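Local coordinates for transcriptional regulator URE2 (Saccharomyces cerevisiae, PDB 1K0D), which represses nitrogen-utilization genes by binding phosphorylated GATA activators and retaining them in the cytoplasm, and also has glutathione peroxidase activity, at residues Ile48-Asn53 / Ala69-Leu74; Val63-Asn68 / Ala73-Gly78; Pro221-Val226 / Pro238-Trp243. One frame throughout, in Å; residues are numbered along the deposited sequence.

Contact 1: residues Ile48-Asn53 / Ala69-Leu74; sequences IFLDFN and ARVPAL. With GSH (glutathione), chain F.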
loop_
_atom_site.group_PDB
_atom_site.type_symbol
_atom_site.label_atom_id
_atom_site.label_comp_id
_atom_site.label_asym_id
_atom_site.label_seq_id
_atom_site.Cartn_x
_atom_site.Cartn_y
_atom_site.Cartn_z
ATOM N N ILE B 48 22.127 -2.372 3.815
ATOM C CA ILE B 48 22.637 -1.654 4.970
ATOM C C ILE B 48 21.606 -1.810 6.077
ATOM O O ILE B 48 20.452 -1.394 5.924
ATOM C CB ILE B 48 22.825 -0.153 4.686
ATOM C CG1 ILE B 48 23.903 0.047 3.621
ATOM C CG2 ILE B 48 23.190 0.572 5.976
ATOM C CD1 ILE B 48 24.171 1.515 3.285
ATOM N N PHE B 49 22.004 -2.429 7.182
ATOM C CA PHE B 49 21.081 -2.604 8.289
ATOM C C PHE B 49 21.168 -1.398 9.212
ATOM O O PHE B 49 22.174 -1.196 9.895
ATOM C CB PHE B 49 21.387 -3.889 9.067
ATOM C CG PHE B 49 21.222 -5.142 8.250
ATOM C CD1 PHE B 49 22.299 -5.683 7.553
ATOM C CD2 PHE B 49 19.980 -5.757 8.141
ATOM C CE1 PHE B 49 22.143 -6.820 6.756
ATOM C CE2 PHE B 49 19.811 -6.892 7.347
ATOM C CZ PHE B 49 20.898 -7.423 6.652
ATOM N N LEU B 50 20.112 -0.589 9.210
ATOM C CA LEU B 50 20.056 0.593 10.054
ATOM C C LEU B 50 19.885 0.189 11.511
ATOM O O LEU B 50 19.021 -0.619 11.848
ATOM C CB LEU B 50 18.891 1.500 9.641
ATOM C CG LEU B 50 18.990 2.214 8.292
ATOM C CD1 LEU B 50 17.731 3.029 8.045
ATOM C CD2 LEU B 50 20.215 3.123 8.289
ATOM N N ASP B 51 20.722 0.761 12.368
ATOM C CA ASP B 51 20.675 0.500 13.798
ATOM C C ASP B 51 19.744 1.547 14.405
ATOM O O ASP B 51 20.182 2.644 14.764
ATOM C CB ASP B 51 22.075 0.640 14.397
ATOM C CG ASP B 51 22.110 0.343 15.879
ATOM O OD1 ASP B 51 21.293 0.922 16.624
ATOM O OD2 ASP B 51 22.967 -0.464 16.300
ATOM N N PHE B 52 18.459 1.213 14.509
ATOM C CA PHE B 52 17.482 2.141 15.061
ATOM C C PHE B 52 17.812 2.569 16.489
ATOM O O PHE B 52 17.504 3.692 16.893
ATOM C CB PHE B 52 16.071 1.540 14.984
ATOM C CG PHE B 52 15.477 1.568 13.596
ATOM C CD1 PHE B 52 16.005 0.777 12.580
ATOM C CD2 PHE B 52 14.421 2.425 13.293
ATOM C CE1 PHE B 52 15.494 0.841 11.282
ATOM C CE2 PHE B 52 13.905 2.496 11.998
ATOM C CZ PHE B 52 14.444 1.703 10.992
ATOM N N ASN B 53 18.451 1.683 17.248
ATOM C CA ASN B 53 18.836 2.006 18.618
ATOM C C ASN B 53 19.674 3.280 18.615
ATOM O O ASN B 53 19.424 4.201 19.391
ATOM C CB ASN B 53 19.646 0.865 19.234
ATOM C CG ASN B 53 20.224 1.233 20.591
ATOM O OD1 ASN B 53 19.487 1.551 21.525
ATOM N ND2 ASN B 53 21.550 1.197 20.703
ATOM N N ALA B 69 11.080 7.946 7.420
ATOM C CA ALA B 69 12.085 7.448 8.362
ATOM C C ALA B 69 11.869 5.994 8.793
ATOM O O ALA B 69 12.034 5.653 9.968
ATOM C CB ALA B 69 12.130 8.357 9.599
ATOM N N ARG B 70 11.497 5.146 7.841
ATOM C CA ARG B 70 11.268 3.729 8.109
ATOM C C ARG B 70 11.955 2.899 7.028
ATOM O O ARG B 70 12.427 3.435 6.024
ATOM C CB ARG B 70 9.762 3.417 8.110
ATOM C CG ARG B 70 8.969 4.060 9.248
ATOM C CD ARG B 70 9.347 3.447 10.598
ATOM N NE ARG B 70 8.570 3.991 11.715
ATOM C CZ ARG B 70 8.741 5.205 12.236
ATOM N NH1 ARG B 70 9.673 6.023 11.751
ATOM N NH2 ARG B 70 7.972 5.609 13.241
ATOM N N VAL B 71 12.023 1.592 7.247
ATOM C CA VAL B 71 12.626 0.695 6.274
ATOM C C VAL B 71 11.516 -0.193 5.723
ATOM O O VAL B 71 10.519 -0.445 6.400
ATOM C CB VAL B 71 13.734 -0.185 6.901
ATOM C CG1 VAL B 71 14.985 0.650 7.153
ATOM C CG2 VAL B 71 13.240 -0.800 8.193
ATOM N N PRO B 72 11.679 -0.690 4.492
ATOM C CA PRO B 72 12.836 -0.460 3.626
ATOM C C PRO B 72 12.773 0.797 2.766
ATOM O O PRO B 72 11.723 1.420 2.601
ATOM C CB PRO B 72 12.841 -1.704 2.759
ATOM C CG PRO B 72 11.356 -1.865 2.485
ATOM C CD PRO B 72 10.738 -1.638 3.862
ATOM N N ALA B 73 13.925 1.149 2.218
ATOM C CA ALA B 73 14.067 2.274 1.308
ATOM C C ALA B 73 15.114 1.743 0.342
ATOM O O ALA B 73 16.042 1.035 0.752
ATOM C CB ALA B 73 14.580 3.511 2.034
ATOM N N LEU B 74 14.959 2.055 -0.935
ATOM C CA LEU B 74 15.895 1.573 -1.933
ATOM C C LEU B 74 16.481 2.712 -2.744
ATOM O O LEU B 74 15.787 3.665 -3.087
ATOM C CB LEU B 74 15.201 0.608 -2.893
ATOM C CG LEU B 74 16.127 0.003 -3.942
ATOM C CD1 LEU B 74 16.987 -1.064 -3.261
ATOM C CD2 LEU B 74 15.320 -0.607 -5.084
HETATM N N1 GSH F . 4.151 0.213 4.863
HETATM C CA1 GSH F . 5.616 0.151 4.964
HETATM C C1 GSH F . 6.277 -0.705 3.840
HETATM O O11 GSH F . 5.637 -1.651 3.352
HETATM O O12 GSH F . 7.490 -0.367 3.475
HETATM C CB1 GSH F . 6.005 -0.388 6.371
HETATM C CG1 GSH F . 7.317 0.264 6.899
HETATM C CD1 GSH F . 7.649 -0.300 8.315
HETATM O OE1 GSH F . 6.805 -0.266 9.226
HETATM N N2 GSH F . 8.896 -0.796 8.451
HETATM C CA2 GSH F . 9.365 -1.353 9.741
HETATM C C2 GSH F . 10.252 -0.309 10.466
HETATM O O2 GSH F . 10.903 0.543 9.844
HETATM C CB2 GSH F . 10.210 -2.623 9.494
HETATM S SG2 GSH F . 9.221 -4.052 8.921
HETATM N N3 GSH F . 10.277 -0.380 11.830
HETATM C CA3 GSH F . 11.070 0.531 12.694
HETATM C C3 GSH F . 10.156 1.547 13.390
HETATM O O31 GSH F . 10.713 2.360 14.146
HETATM O O32 GSH F . 8.916 1.510 13.171
#
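V71 packs against L50 and F52 in the cis-proline loop of the thioredoxin-like N-terminal domain of this GST-superfamily protein, at the glutathione site. The peptide bond between V71 and P72 is cis, and L50 and F52 come from the loop that leaves strand 45-49. From CB, the V71 side chain splits two ways. With chi1 at -74°, CG1 lies anti to the carbonyl carbon and reaches L50 CD1 at 3.7 Å, the leucine and valine running alongside in opposed directions. CG2 of V71 stands between the backbone N and the carbonyl carbon, where it meets F52 CZ at 3.9 Å and, nearer still, the cysteinyl carbonyl atom O2 of glutathione at 3.2 Å. The F52 ring meets both protein and ligand obliquely, its CE2 lying 3.5 Å from CA3 of the glycyl moiety; the ring of H57, another glutathione-binding residue, lies nearly parallel to it. The backbone of V71 grips the cysteinyl part of the tripeptide with two bonds, as the residue before the cis-proline does in glutathione transferases: V71 N donates to O2 of glutathione over 3.0 Å, almost straight at 177°, and glutathione N2 donates to V71 O over 2.6 Å. S87 and E86 hold other parts of the ligand by hydrogen bonds. R70, on the ligand side, brings its NE to 2.9 Å from glycyl carboxylate oxygen O32 of glutathione, while O31 lies over one guanidinium face. R70 NH1 bonds back to A69 O at 3.0 Å, approaching from above the A69 carbonyl plane, while A69 O lies close to the plane of the guanidinium.

Contact 2: residues Val63-Asn68 / Ala73-Gly78; sequences VSVNPN and ALIDHG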
loop_
_atom_site.group_PDB
_atom_site.type_symbol
_atom_site.label_atom_id
_atom_site.label_comp_id
_atom_site.label_asym_id
_atom_site.label_seq_id
_atom_site.Cartn_x
_atom_site.Cartn_y
_atom_site.Cartn_z
ATOM N N VAL B 63 16.604 10.333 6.212
ATOM C CA VAL B 63 15.291 10.964 6.124
ATOM C C VAL B 63 15.099 11.538 4.723
ATOM O O VAL B 63 13.974 11.676 4.250
ATOM C CB VAL B 63 15.136 12.087 7.165
ATOM C CG1 VAL B 63 13.785 12.771 7.002
ATOM C CG2 VAL B 63 15.255 11.506 8.560
ATOM N N SER B 64 16.211 11.857 4.064
ATOM C CA SER B 64 16.187 12.402 2.710
ATOM C C SER B 64 15.867 11.305 1.700
ATOM O O SER B 64 15.306 11.569 0.639
ATOM C CB SER B 64 17.539 13.031 2.371
ATOM O OG SER B 64 17.829 14.102 3.252
ATOM N N VAL B 65 16.239 10.074 2.030
ATOM C CA VAL B 65 15.964 8.943 1.153
ATOM C C VAL B 65 14.511 8.531 1.385
ATOM O O VAL B 65 13.760 8.314 0.440
ATOM C CB VAL B 65 16.905 7.755 1.467
ATOM C CG1 VAL B 65 16.545 6.548 0.612
ATOM C CG2 VAL B 65 18.347 8.168 1.216
ATOM N N ASN B 66 14.125 8.437 2.654
ATOM C CA ASN B 66 12.766 8.068 3.022
ATOM C C ASN B 66 12.221 9.052 4.057
ATOM O O ASN B 66 12.547 8.957 5.242
ATOM C CB ASN B 66 12.726 6.660 3.609
ATOM C CG ASN B 66 11.322 6.242 3.991
ATOM O OD1 ASN B 66 10.402 7.063 4.002
ATOM N ND2 ASN B 66 11.146 4.965 4.308
ATOM N N PRO B 67 11.364 9.994 3.628
ATOM C CA PRO B 67 10.792 10.984 4.547
ATOM C C PRO B 67 10.029 10.381 5.723
ATOM O O PRO B 67 9.863 11.030 6.755
ATOM C CB PRO B 67 9.896 11.829 3.639
ATOM C CG PRO B 67 9.500 10.878 2.570
ATOM C CD PRO B 67 10.785 10.134 2.282
ATOM N N ASN B 68 9.578 9.140 5.564
ATOM C CA ASN B 68 8.831 8.454 6.616
ATOM C C ASN B 68 9.776 7.864 7.672
ATOM O O ASN B 68 9.326 7.337 8.691
ATOM C CB ASN B 68 7.966 7.344 6.012
ATOM C CG ASN B 68 6.974 6.767 7.008
ATOM O OD1 ASN B 68 6.512 5.631 6.855
ATOM N ND2 ASN B 68 6.630 7.546 8.024
ATOM N N ALA B 73 13.925 1.149 2.218
ATOM C CA ALA B 73 14.067 2.274 1.308
ATOM C C ALA B 73 15.114 1.743 0.342
ATOM O O ALA B 73 16.042 1.035 0.752
ATOM C CB ALA B 73 14.580 3.511 2.034
ATOM N N LEU B 74 14.959 2.055 -0.935
ATOM C CA LEU B 74 15.895 1.573 -1.933
ATOM C C LEU B 74 16.481 2.712 -2.744
ATOM O O LEU B 74 15.787 3.665 -3.087
ATOM C CB LEU B 74 15.201 0.608 -2.893
ATOM C CG LEU B 74 16.127 0.003 -3.942
ATOM C CD1 LEU B 74 16.987 -1.064 -3.261
ATOM C CD2 LEU B 74 15.320 -0.607 -5.084
ATOM N N ILE B 75 17.765 2.619 -3.048
ATOM C CA ILE B 75 18.380 3.641 -3.860
ATOM C C ILE B 75 18.759 2.999 -5.189
ATOM O O ILE B 75 19.521 2.034 -5.232
ATOM C CB ILE B 75 19.626 4.249 -3.181
ATOM C CG1 ILE B 75 19.226 4.909 -1.857
ATOM C CG2 ILE B 75 20.248 5.292 -4.091
ATOM C CD1 ILE B 75 20.347 5.708 -1.191
ATOM N N ASP B 76 18.188 3.525 -6.265
ATOM C CA ASP B 76 18.458 3.028 -7.603
ATOM C C ASP B 76 19.581 3.915 -8.153
ATOM O O ASP B 76 19.318 4.914 -8.817
ATOM C CB ASP B 76 17.196 3.164 -8.460
ATOM C CG ASP B 76 17.346 2.528 -9.830
ATOM O OD1 ASP B 76 18.457 2.608 -10.397
ATOM O OD2 ASP B 76 16.350 1.965 -10.345
ATOM N N HIS B 77 20.827 3.551 -7.856
ATOM C CA HIS B 77 21.989 4.331 -8.286
ATOM C C HIS B 77 22.019 4.641 -9.769
ATOM O O HIS B 77 22.337 5.764 -10.159
ATOM C CB HIS B 77 23.281 3.617 -7.883
ATOM C CG HIS B 77 23.386 3.378 -6.413
ATOM N ND1 HIS B 77 23.365 4.404 -5.493
ATOM C CD2 HIS B 77 23.449 2.230 -5.696
ATOM C CE1 HIS B 77 23.407 3.900 -4.273
ATOM N NE2 HIS B 77 23.458 2.583 -4.370
ATOM N N GLY B 78 21.689 3.650 -10.589
ATOM C CA GLY B 78 21.678 3.850 -12.028
ATOM C C GLY B 78 20.752 4.969 -12.465
ATOM O O GLY B 78 20.958 5.585 -13.515
#
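The link from helix 60-65 to strand 73-76 of the thioredoxin-like domain folds back on itself here, V65 at the end of the helix and N66 just after it packing over A73 and I75 on one face of the strand. V65 does most of the touching with its two methyl groups. Its CG1, anti to the backbone N (chi1 176°), lies 3.9 Å from A73 CB, and the same methyl carbon is 4.0 Å from I75 CG1. CG2 of V65 takes the tip of the isoleucine, meeting I75 CD1 at 4.0 Å. The V65 and I75 side chains cross at about a right angle, one valine methyl against CG1 of I75 and the other against CD1. F12 covers V65 further, and F23 of the neighbouring strand 20-24 lies against I75.

N66 contributes carbon rather than its amide: its CB is 4.0 Å from A73 CB. The amide turns back on its own loop. N66 OD1 accepts from N68 N at 2.7 Å, an Asx turn in which the donor approaches from above the carbonyl plane, 40° out of it. N66 ND2 makes a weak hydrogen bond to O of R70, a glutathione-binding residue, and W85 packs on N66 as well. Beyond the turn, P67 packs on V164 of the second subunit.

Across the two segments the contact is purely apolar, with no hydrogen bond between them. The buried asparagine amide finds its partners within the connecting loop instead: its oxygen is bonded to N68 N and its nitrogen only weakly to R70 O, consistent with the loop being held just ahead of the cis-proline.

Contact 3: residues Pro221-Val226 / Pro238-Trp243; sequences PWNNVV and PEVYKW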
loop_
_atom_site.group_PDB
_atom_site.type_symbol
_atom_site.label_atom_id
_atom_site.label_comp_id
_atom_site.label_asym_id
_atom_site.label_seq_id
_atom_site.Cartn_x
_atom_site.Cartn_y
_atom_site.Cartn_z
ATOM N N PRO B 221 7.647 -13.215 3.520
ATOM C CA PRO B 221 8.361 -12.813 4.737
ATOM C C PRO B 221 7.503 -12.833 5.992
ATOM O O PRO B 221 7.992 -13.132 7.077
ATOM C CB PRO B 221 8.852 -11.404 4.406
ATOM C CG PRO B 221 8.973 -11.431 2.909
ATOM C CD PRO B 221 7.722 -12.156 2.501
ATOM N N TRP B 222 6.223 -12.513 5.836
ATOM C CA TRP B 222 5.305 -12.473 6.968
ATOM C C TRP B 222 4.730 -13.823 7.358
ATOM O O TRP B 222 4.530 -14.097 8.544
ATOM C CB TRP B 222 4.171 -11.498 6.681
ATOM C CG TRP B 222 4.651 -10.103 6.482
ATOM C CD1 TRP B 222 5.076 -9.530 5.313
ATOM C CD2 TRP B 222 4.798 -9.107 7.497
ATOM N NE1 TRP B 222 5.478 -8.233 5.543
ATOM C CE2 TRP B 222 5.318 -7.949 6.875
ATOM C CE3 TRP B 222 4.544 -9.080 8.874
ATOM C CZ2 TRP B 222 5.586 -6.773 7.585
ATOM C CZ3 TRP B 222 4.811 -7.908 9.582
ATOM C CH2 TRP B 222 5.326 -6.772 8.934
ATOM N N ASN B 223 4.454 -14.667 6.368
ATOM C CA ASN B 223 3.907 -15.987 6.666
ATOM C C ASN B 223 4.811 -16.705 7.671
ATOM O O ASN B 223 4.409 -17.688 8.292
ATOM C CB ASN B 223 3.792 -16.831 5.390
ATOM C CG ASN B 223 2.832 -16.237 4.376
ATOM O OD1 ASN B 223 1.773 -15.724 4.732
ATOM N ND2 ASN B 223 3.193 -16.324 3.100
ATOM N N ASN B 224 6.026 -16.196 7.832
ATOM C CA ASN B 224 7.003 -16.792 8.742
ATOM C C ASN B 224 6.972 -16.171 10.140
ATOM O O ASN B 224 7.556 -16.709 11.079
ATOM C CB ASN B 224 8.411 -16.627 8.153
ATOM C CG ASN B 224 8.532 -17.197 6.744
ATOM O OD1 ASN B 224 9.515 -16.943 6.041
ATOM N ND2 ASN B 224 7.539 -17.975 6.328
ATOM N N VAL B 225 6.280 -15.045 10.271
ATOM C CA VAL B 225 6.200 -14.317 11.534
ATOM C C VAL B 225 4.915 -14.545 12.326
ATOM O O VAL B 225 4.894 -14.386 13.550
ATOM C CB VAL B 225 6.366 -12.786 11.263
ATOM C CG1 VAL B 225 5.980 -11.963 12.482
ATOM C CG2 VAL B 225 7.801 -12.494 10.873
ATOM N N VAL B 226 3.850 -14.938 11.637
ATOM C CA VAL B 226 2.563 -15.120 12.288
ATOM C C VAL B 226 2.492 -16.174 13.395
ATOM O O VAL B 226 1.546 -16.184 14.192
ATOM C CB VAL B 226 1.458 -15.350 11.227
ATOM C CG1 VAL B 226 1.371 -14.117 10.328
ATOM C CG2 VAL B 226 1.754 -16.594 10.390
ATOM N N PRO B 238 -4.010 -24.847 5.157
ATOM C CA PRO B 238 -3.356 -25.816 4.269
ATOM C C PRO B 238 -2.859 -25.257 2.933
ATOM O O PRO B 238 -1.684 -25.394 2.596
ATOM C CB PRO B 238 -4.435 -26.884 4.087
ATOM C CG PRO B 238 -5.109 -26.883 5.405
ATOM C CD PRO B 238 -5.275 -25.400 5.673
ATOM N N GLU B 239 -3.757 -24.646 2.166
ATOM C CA GLU B 239 -3.382 -24.080 0.870
ATOM C C GLU B 239 -2.266 -23.033 0.994
ATOM O O GLU B 239 -1.317 -23.028 0.206
ATOM C CB GLU B 239 -4.602 -23.455 0.188
ATOM C CG GLU B 239 -5.602 -24.453 -0.376
ATOM C CD GLU B 239 -5.027 -25.278 -1.519
ATOM O OE1 GLU B 239 -4.465 -24.683 -2.464
ATOM O OE2 GLU B 239 -5.143 -26.521 -1.479
ATOM N N VAL B 240 -2.381 -22.144 1.975
ATOM C CA VAL B 240 -1.361 -21.117 2.175
ATOM C C VAL B 240 -0.049 -21.806 2.506
ATOM O O VAL B 240 1.026 -21.329 2.147
ATOM C CB VAL B 240 -1.730 -20.154 3.333
ATOM C CG1 VAL B 240 -0.558 -19.239 3.649
ATOM C CG2 VAL B 240 -2.942 -19.323 2.946
ATOM N N TYR B 241 -0.144 -22.949 3.177
ATOM C CA TYR B 241 1.046 -23.694 3.551
ATOM C C TYR B 241 1.814 -24.212 2.340
ATOM O O TYR B 241 3.025 -24.015 2.250
ATOM C CB TYR B 241 0.683 -24.866 4.464
ATOM C CG TYR B 241 1.902 -25.606 4.961
ATOM C CD1 TYR B 241 2.766 -25.015 5.876
ATOM C CD2 TYR B 241 2.226 -26.870 4.468
ATOM C CE1 TYR B 241 3.926 -25.656 6.287
ATOM C CE2 TYR B 241 3.388 -27.523 4.872
ATOM C CZ TYR B 241 4.231 -26.908 5.780
ATOM O OH TYR B 241 5.391 -27.531 6.172
ATOM N N LYS B 242 1.123 -24.876 1.413
ATOM C CA LYS B 242 1.785 -25.408 0.213
ATOM C C LYS B 242 2.411 -24.263 -0.584
ATOM O O LYS B 242 3.569 -24.316 -0.996
ATOM C CB LYS B 242 0.789 -26.127 -0.698
ATOM C CG LYS B 242 0.034 -27.287 -0.086
ATOM C CD LYS B 242 -0.780 -27.976 -1.178
ATOM C CE LYS B 242 -1.923 -28.795 -0.618
ATOM N NZ LYS B 242 -2.983 -27.909 -0.066
ATOM N N TRP B 243 1.593 -23.243 -0.803
ATOM C CA TRP B 243 1.938 -22.031 -1.528
ATOM C C TRP B 243 3.237 -21.412 -0.992
ATOM O O TRP B 243 4.176 -21.161 -1.748
ATOM C CB TRP B 243 0.750 -21.084 -1.369
ATOM C CG TRP B 243 0.854 -19.719 -1.929
ATOM C CD1 TRP B 243 0.914 -19.369 -3.245
ATOM C CD2 TRP B 243 0.731 -18.502 -1.192
ATOM N NE1 TRP B 243 0.813 -18.003 -3.377
ATOM C CE2 TRP B 243 0.700 -17.446 -2.131
ATOM C CE3 TRP B 243 0.634 -18.199 0.171
ATOM C CZ2 TRP B 243 0.573 -16.106 -1.746
ATOM C CZ3 TRP B 243 0.508 -16.866 0.553
ATOM C CH2 TRP B 243 0.477 -15.838 -0.403
#
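N223 brings its amide nitrogen obliquely to the six-membered ring of W243, N223 ND2 lying 3.7 Å from W243 CZ3. The two side chains cross at about a right angle, with amide and indole planes 58° apart. Two torsions bring the groups together. CG of N223 lies anti to its carbonyl carbon (chi1 -63°), whereas W243 sends CG anti to the backbone N (chi1 176°), which swings the far ring of the indole toward the asparagine. On the other end of the amide, N223 OD1 has V240 CG1 at 4.4 Å, a loose apolar neighbour one helical turn before the tryptophan. The polar ends of both side chains find their partners elsewhere: N223 OD1 is hydrogen-bonded to Y162 OH, and W243 NE1 to D216 OD1. These bonds satisfy buried polar atoms and would help fix how the amide and the indole are turned.

Within helix 238-248, K242 NZ and E239 OE2 form a salt bridge at 2.9 Å, the nitrogen approaching from above the carboxylate plane.

The contact belongs to the all-helical C-terminal domain of the GST fold and joins the short helix 220-223 to helix 238-248. I233 of helix 233-236 packs on both N223 and V240, while helix 148-176 supplies Y162 to the asparagine, V165 to V240 and L169 to E239.

How the contacts relate
From the N terminus, strand 45-49 runs out into the loop of contact 1, which closes over the 15 residues holding helix 60-65. Contact 2 opens inside that loop and ends just past it, so the two overlap rather than nest: both finish on strand 73-76, share A73 and L74, and have centres about 10 Å apart. Together they tie an outer strand, a helix and an inner strand of the thioredoxin-like domain. Contact 3 follows in series, closing an 11-residue loop in the helical C-terminal domain, on the opposite side of the chain's centre. Its centre lies about 25 Å from that of contact 1 and about 30 Å from that of contact 2, and it touches neither.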